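Local coordinates for protein trehalose-6-phosphate phosphatase (Cryptococcus neoformans, PDB 5DX9) that is a trehalose-phosphatase-family protein of the HAD clan that binds a magnesium ion and a glycan, at residues Tyr122-Thr127 and Ile139-Arg144. Sequence-based numbering, arbitrary orientation.
Sequences YYTERT and ITWHYR. With G6P (6-O-phosphono-alpha-D-glucopyranose), chain B; GLC (alpha-D-glucopyranose), chain C.
Trp141 lays one face of its indole against the CB of Tyr123, which stands 3.8 Å above the ring plane and off toward its rim. The indole is delivered there by an extended first torsion, CG opposite the backbone N (chi1 -178°), which carries it off the strand to the last turn of the helix. Broad and flat, it spans from strand to helix, offering a face to Tyr123 and its edge to two threonines. At the pyrrole end Thr124 OG1 lies 3.1 Å from NE1 of Trp141, the two side chains running past each other in opposite directions; this hydroxyl is hydrogen-bonded to Phe120 O, one turn earlier. At the benzene end Thr127 crosses the indole at about a right angle, its CB 3.8 Å from CZ2 of Trp141. Threonine suits this place because its carbon atoms can pack against the ring's edge while its hydroxyl serves the helix end: Thr127 OG1 donates to Tyr123 O (2.8 Å), in the plane of that carbonyl, and bonds to Gln154 as well. A buried polar atom is thus satisfied beside the edge of an aromatic ring.

The side chains of the strand 139-142 alternate. While Trp141 faces the helix, Thr140 and His142 belong to the glycan pocket. Just beyond the strand Arg144 reaches the second sugar, its NE giving a nearly straight hydrogen bond to GLC O3 (2.7 Å, 167°). The strand lies inside a four-stranded antiparallel sheet between strands 131-134 and 180-185, separate from the mainly parallel core sheet and consistent with the cap domain of a HAD-clan phosphatase. The contact joins the end of helix 112-125 to this sheet's helix-covered side, where Phe120 also meets the indole and helix 148-166 packs against Tyr123.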
ATOM      1  N   TYR A 122      12.868  -8.932 -23.272  1.00 48.25           N
ATOM      2  CA  TYR A 122      12.548  -9.921 -24.286  1.00 49.05           C
ATOM      3  C   TYR A 122      11.113  -9.753 -24.757  1.00 51.40           C
ATOM      4  O   TYR A 122      10.844  -9.713 -25.958  1.00 51.05           O
ATOM      5  CB  TYR A 122      12.760 -11.336 -23.741  1.00 49.13           C
ATOM      6  CG  TYR A 122      12.283 -12.425 -24.671  1.00 51.29           C
ATOM      7  CD1 TYR A 122      13.156 -13.035 -25.559  1.00 55.10           C
ATOM      8  CD2 TYR A 122      10.959 -12.844 -24.665  1.00 50.74           C
ATOM      9  CE1 TYR A 122      12.728 -14.028 -26.414  1.00 56.32           C
ATOM     10  CE2 TYR A 122      10.520 -13.834 -25.520  1.00 55.01           C
ATOM     11  CZ  TYR A 122      11.410 -14.425 -26.392  1.00 57.44           C
ATOM     12  OH  TYR A 122      10.984 -15.416 -27.245  1.00 60.15           O
ATOM     13  N   TYR A 123      10.195  -9.649 -23.803  1.00 46.64           N
ATOM     14  CA  TYR A 123       8.775  -9.579 -24.120  1.00 47.76           C
ATOM     15  C   TYR A 123       8.340  -8.184 -24.543  1.00 45.86           C
ATOM     16  O   TYR A 123       7.352  -8.038 -25.255  1.00 46.35           O
ATOM     17  CB  TYR A 123       7.940 -10.054 -22.931  1.00 48.48           C
ATOM     18  CG  TYR A 123       7.956 -11.553 -22.786  1.00 47.13           C
ATOM     19  CD1 TYR A 123       7.099 -12.348 -23.529  1.00 49.58           C
ATOM     20  CD2 TYR A 123       8.848 -12.176 -21.925  1.00 47.24           C
ATOM     21  CE1 TYR A 123       7.117 -13.724 -23.409  1.00 52.49           C
ATOM     22  CE2 TYR A 123       8.877 -13.549 -21.801  1.00 47.91           C
ATOM     23  CZ  TYR A 123       8.010 -14.320 -22.545  1.00 49.15           C
ATOM     24  OH  TYR A 123       8.031 -15.693 -22.422  1.00 49.08           O
ATOM     25  N   THR A 124       9.073  -7.163 -24.110  1.00 46.87           N
ATOM     26  CA  THR A 124       8.767  -5.800 -24.521  1.00 48.37           C
ATOM     27  C   THR A 124       9.048  -5.629 -26.010  1.00 50.18           C
ATOM     28  O   THR A 124       8.283  -4.986 -26.726  1.00 48.71           O
ATOM     29  CB  THR A 124       9.577  -4.758 -23.724  1.00 51.15           C
ATOM     30  OG1 THR A 124       9.304  -4.897 -22.325  1.00 44.07           O
ATOM     31  CG2 THR A 124       9.216  -3.347 -24.171  1.00 48.64           C
ATOM     32  N   GLU A 125      10.145  -6.223 -26.468  1.00 51.14           N
ATOM     33  CA  GLU A 125      10.556  -6.126 -27.865  1.00 53.37           C
ATOM     34  C   GLU A 125       9.636  -6.921 -28.790  1.00 51.10           C
ATOM     35  O   GLU A 125       9.511  -6.608 -29.972  1.00 50.46           O
ATOM     36  CB  GLU A 125      12.001  -6.607 -28.028  1.00 56.03           C
ATOM     37  CG  GLU A 125      13.014  -5.843 -27.180  1.00 58.20           C
ATOM     38  CD  GLU A 125      14.396  -6.484 -27.182  1.00 64.99           C
ATOM     39  OE1 GLU A 125      15.258  -6.039 -26.392  1.00 66.20           O
ATOM     40  OE2 GLU A 125      14.620  -7.432 -27.964  1.00 64.29           O
ATOM     41  N   ARG A 126       8.990  -7.948 -28.248  1.00 49.63           N
ATOM     42  CA  ARG A 126       8.149  -8.823 -29.057  1.00 50.03           C
ATOM     43  C   ARG A 126       6.665  -8.628 -28.758  1.00 48.47           C
ATOM     44  O   ARG A 126       5.825  -9.412 -29.193  1.00 51.78           O
ATOM     45  CB  ARG A 126       8.549 -10.284 -28.840  1.00 51.39           C
ATOM     46  CG  ARG A 126       9.892 -10.639 -29.459  1.00 50.07           C
ATOM     47  CD  ARG A 126      10.490 -11.884 -28.834  1.00 57.97           C
ATOM     48  NE  ARG A 126      11.819 -12.163 -29.370  1.00 58.58           N
ATOM     49  CZ  ARG A 126      12.935 -11.560 -28.966  1.00 62.63           C
ATOM     50  NH1 ARG A 126      12.891 -10.633 -28.017  1.00 56.31           N
ATOM     51  NH2 ARG A 126      14.100 -11.882 -29.515  1.00 66.23           N
ATOM     52  N   THR A 127       6.349  -7.571 -28.017  1.00 47.39           N
ATOM     53  CA  THR A 127       4.966  -7.244 -27.707  1.00 45.33           C
ATOM     54  C   THR A 127       4.737  -5.751 -27.908  1.00 45.02           C
ATOM     55  O   THR A 127       4.967  -4.955 -27.001  1.00 41.86           O
ATOM     56  CB  THR A 127       4.593  -7.636 -26.258  1.00 46.10           C
ATOM     57  OG1 THR A 127       4.901  -9.018 -26.037  1.00 42.58           O
ATOM     58  CG2 THR A 127       3.111  -7.404 -26.006  1.00 44.60           C
ATOM     59  N   ILE A 139      10.525  -4.357 -10.713  1.00 42.43           N
ATOM     60  CA  ILE A 139      10.391  -4.129 -12.144  1.00 44.04           C
ATOM     61  C   ILE A 139       8.989  -4.479 -12.627  1.00 42.96           C
ATOM     62  O   ILE A 139       8.457  -5.543 -12.310  1.00 42.59           O
ATOM     63  CB  ILE A 139      11.415  -4.951 -12.949  1.00 41.23           C
ATOM     64  CG1 ILE A 139      12.828  -4.748 -12.397  1.00 43.28           C
ATOM     65  CG2 ILE A 139      11.332  -4.589 -14.427  1.00 41.98           C
ATOM     66  CD1 ILE A 139      13.859  -5.697 -12.986  1.00 47.60           C
ATOM     67  N   THR A 140       8.402  -3.581 -13.406  1.00 42.42           N
ATOM     68  CA  THR A 140       7.051  -3.775 -13.909  1.00 45.25           C
ATOM     69  C   THR A 140       7.023  -3.825 -15.428  1.00 44.04           C
ATOM     70  O   THR A 140       7.609  -2.972 -16.092  1.00 42.65           O
ATOM     71  CB  THR A 140       6.111  -2.658 -13.437  1.00 43.67           C
ATOM     72  OG1 THR A 140       6.116  -2.602 -12.005  1.00 44.93           O
ATOM     73  CG2 THR A 140       4.695  -2.909 -13.934  1.00 43.69           C
ATOM     74  N   TRP A 141       6.345  -4.831 -15.966  1.00 42.29           N
ATOM     75  CA  TRP A 141       6.105  -4.915 -17.401  1.00 43.11           C
ATOM     76  C   TRP A 141       4.642  -4.601 -17.694  1.00 43.36           C
ATOM     77  O   TRP A 141       3.743  -5.289 -17.211  1.00 42.73           O
ATOM     78  CB  TRP A 141       6.474  -6.302 -17.935  1.00 39.25           C
ATOM     79  CG  TRP A 141       6.292  -6.448 -19.421  1.00 45.73           C
ATOM     80  CD1 TRP A 141       7.034  -5.849 -20.403  1.00 43.30           C
ATOM     81  CD2 TRP A 141       5.317  -7.258 -20.095  1.00 42.48           C
ATOM     82  NE1 TRP A 141       6.575  -6.233 -21.642  1.00 42.51           N
ATOM     83  CE2 TRP A 141       5.522  -7.091 -21.480  1.00 43.26           C
ATOM     84  CE3 TRP A 141       4.287  -8.097 -19.661  1.00 42.15           C
ATOM     85  CZ2 TRP A 141       4.738  -7.740 -22.434  1.00 47.08           C
ATOM     86  CZ3 TRP A 141       3.508  -8.736 -20.610  1.00 45.79           C
ATOM     87  CH2 TRP A 141       3.737  -8.554 -21.979  1.00 45.79           C
ATOM     88  N   HIS A 142       4.412  -3.550 -18.476  1.00 42.85           N
ATOM     89  CA  HIS A 142       3.061  -3.131 -18.828  1.00 41.37           C
ATOM     90  C   HIS A 142       2.649  -3.658 -20.196  1.00 44.14           C
ATOM     91  O   HIS A 142       3.446  -3.649 -21.132  1.00 46.16           O
ATOM     92  CB  HIS A 142       2.954  -1.606 -18.827  1.00 42.25           C
ATOM     93  CG  HIS A 142       3.233  -0.974 -17.502  1.00 44.83           C
ATOM     94  ND1 HIS A 142       2.285  -0.880 -16.507  1.00 45.65           N
ATOM     95  CD2 HIS A 142       4.351  -0.381 -17.011  1.00 45.74           C
ATOM     96  CE1 HIS A 142       2.806  -0.270 -15.458  1.00 45.24           C
ATOM     97  NE2 HIS A 142       4.057   0.042 -15.738  1.00 45.23           N
ATOM     98  N   TYR A 143       1.402  -4.104 -20.318  1.00 41.11           N
ATOM     99  CA  TYR A 143       0.875  -4.502 -21.621  1.00 42.96           C
ATOM    100  C   TYR A 143      -0.530  -3.943 -21.840  1.00 41.51           C
ATOM    101  O   TYR A 143      -1.261  -4.424 -22.702  1.00 44.20           O
ATOM    102  CB  TYR A 143       0.870  -6.029 -21.766  1.00 41.13           C
ATOM    103  CG  TYR A 143      -0.056  -6.738 -20.806  1.00 45.60           C
ATOM    104  CD1 TYR A 143      -1.371  -7.025 -21.157  1.00 45.45           C
ATOM    105  CD2 TYR A 143       0.382  -7.119 -19.546  1.00 47.10           C
ATOM    106  CE1 TYR A 143      -2.223  -7.670 -20.278  1.00 46.93           C
ATOM    107  CE2 TYR A 143      -0.459  -7.762 -18.661  1.00 46.93           C
ATOM    108  CZ  TYR A 143      -1.760  -8.038 -19.030  1.00 51.18           C
ATOM    109  OH  TYR A 143      -2.594  -8.680 -18.141  1.00 46.81           O
ATOM    110  N   ARG A 144      -0.897  -2.921 -21.069  1.00 40.88           N
ATOM    111  CA  ARG A 144      -2.231  -2.333 -21.173  1.00 42.45           C
ATOM    112  C   ARG A 144      -2.483  -1.718 -22.549  1.00 44.42           C
ATOM    113  O   ARG A 144      -3.625  -1.635 -22.999  1.00 43.36           O
ATOM    114  CB  ARG A 144      -2.447  -1.272 -20.088  1.00 45.76           C
ATOM    115  CG  ARG A 144      -3.810  -0.587 -20.166  1.00 45.21           C
ATOM    116  CD  ARG A 144      -4.014   0.431 -19.049  1.00 43.58           C
ATOM    117  NE  ARG A 144      -3.992  -0.206 -17.737  1.00 45.82           N
ATOM    118  CZ  ARG A 144      -5.006  -0.887 -17.215  1.00 44.63           C
ATOM    119  NH1 ARG A 144      -6.138  -1.020 -17.891  1.00 42.00           N
ATOM    120  NH2 ARG A 144      -4.886  -1.440 -16.016  1.00 44.15           N
TER
HETATM  121  C1  G6P B   2       1.167   1.403 -11.520  1.00 43.13           C
HETATM  122  C2  G6P B   2       2.678   1.570 -11.613  1.00 45.05           C
HETATM  123  C3  G6P B   2       3.398   0.242 -11.485  1.00 47.04           C
HETATM  124  C4  G6P B   2       3.057  -0.412 -10.162  1.00 48.43           C
HETATM  125  C5  G6P B   2       1.563  -0.382  -9.786  1.00 47.92           C
HETATM  126  C6  G6P B   2       1.361  -0.248  -8.265  1.00 44.86           C
HETATM  127  O1  G6P B   2       0.618   0.733 -12.657  1.00 43.69           O
HETATM  128  O2  G6P B   2       3.002   2.196 -12.853  1.00 46.41           O
HETATM  129  O3  G6P B   2       4.818   0.442 -11.497  1.00 49.05           O
HETATM  130  O4  G6P B   2       3.550  -1.754 -10.280  1.00 43.36           O
HETATM  131  O5  G6P B   2       0.805   0.714 -10.322  1.00 41.98           O
HETATM  132  O6  G6P B   2       0.740   1.017  -7.924  1.00 46.74           O
HETATM  133  P   G6P B   2      -0.141   1.194  -6.566  1.00 44.37           P
HETATM  134  O1P G6P B   2      -0.093   2.689  -5.975  1.00 44.09           O
HETATM  135  O2P G6P B   2      -1.554   0.877  -6.876  1.00 42.70           O
HETATM  136  O3P G6P B   2       0.442   0.142  -5.497  1.00 44.18           O
HETATM  137  C1  GLC C   1      -0.817   0.757 -12.642  1.00 44.31           C
HETATM  138  C2  GLC C   1      -1.371  -0.153 -13.738  1.00 43.93           C
HETATM  139  C3  GLC C   1      -1.133   0.445 -15.118  1.00 44.26           C
HETATM  140  C4  GLC C   1      -1.639   1.880 -15.197  1.00 44.56           C
HETATM  141  C5  GLC C   1      -1.068   2.717 -14.056  1.00 43.01           C
HETATM  142  C6  GLC C   1      -1.700   4.107 -13.992  1.00 44.02           C
HETATM  143  O2  GLC C   1      -0.758  -1.453 -13.634  1.00 46.28           O
HETATM  144  O3  GLC C   1      -1.806  -0.346 -16.103  1.00 47.35           O
HETATM  145  O4  GLC C   1      -1.267   2.416 -16.477  1.00 50.19           O
HETATM  146  O5  GLC C   1      -1.305   2.090 -12.797  1.00 44.36           O
HETATM  147  O6  GLC C   1      -3.130   3.999 -13.999  1.00 42.54           O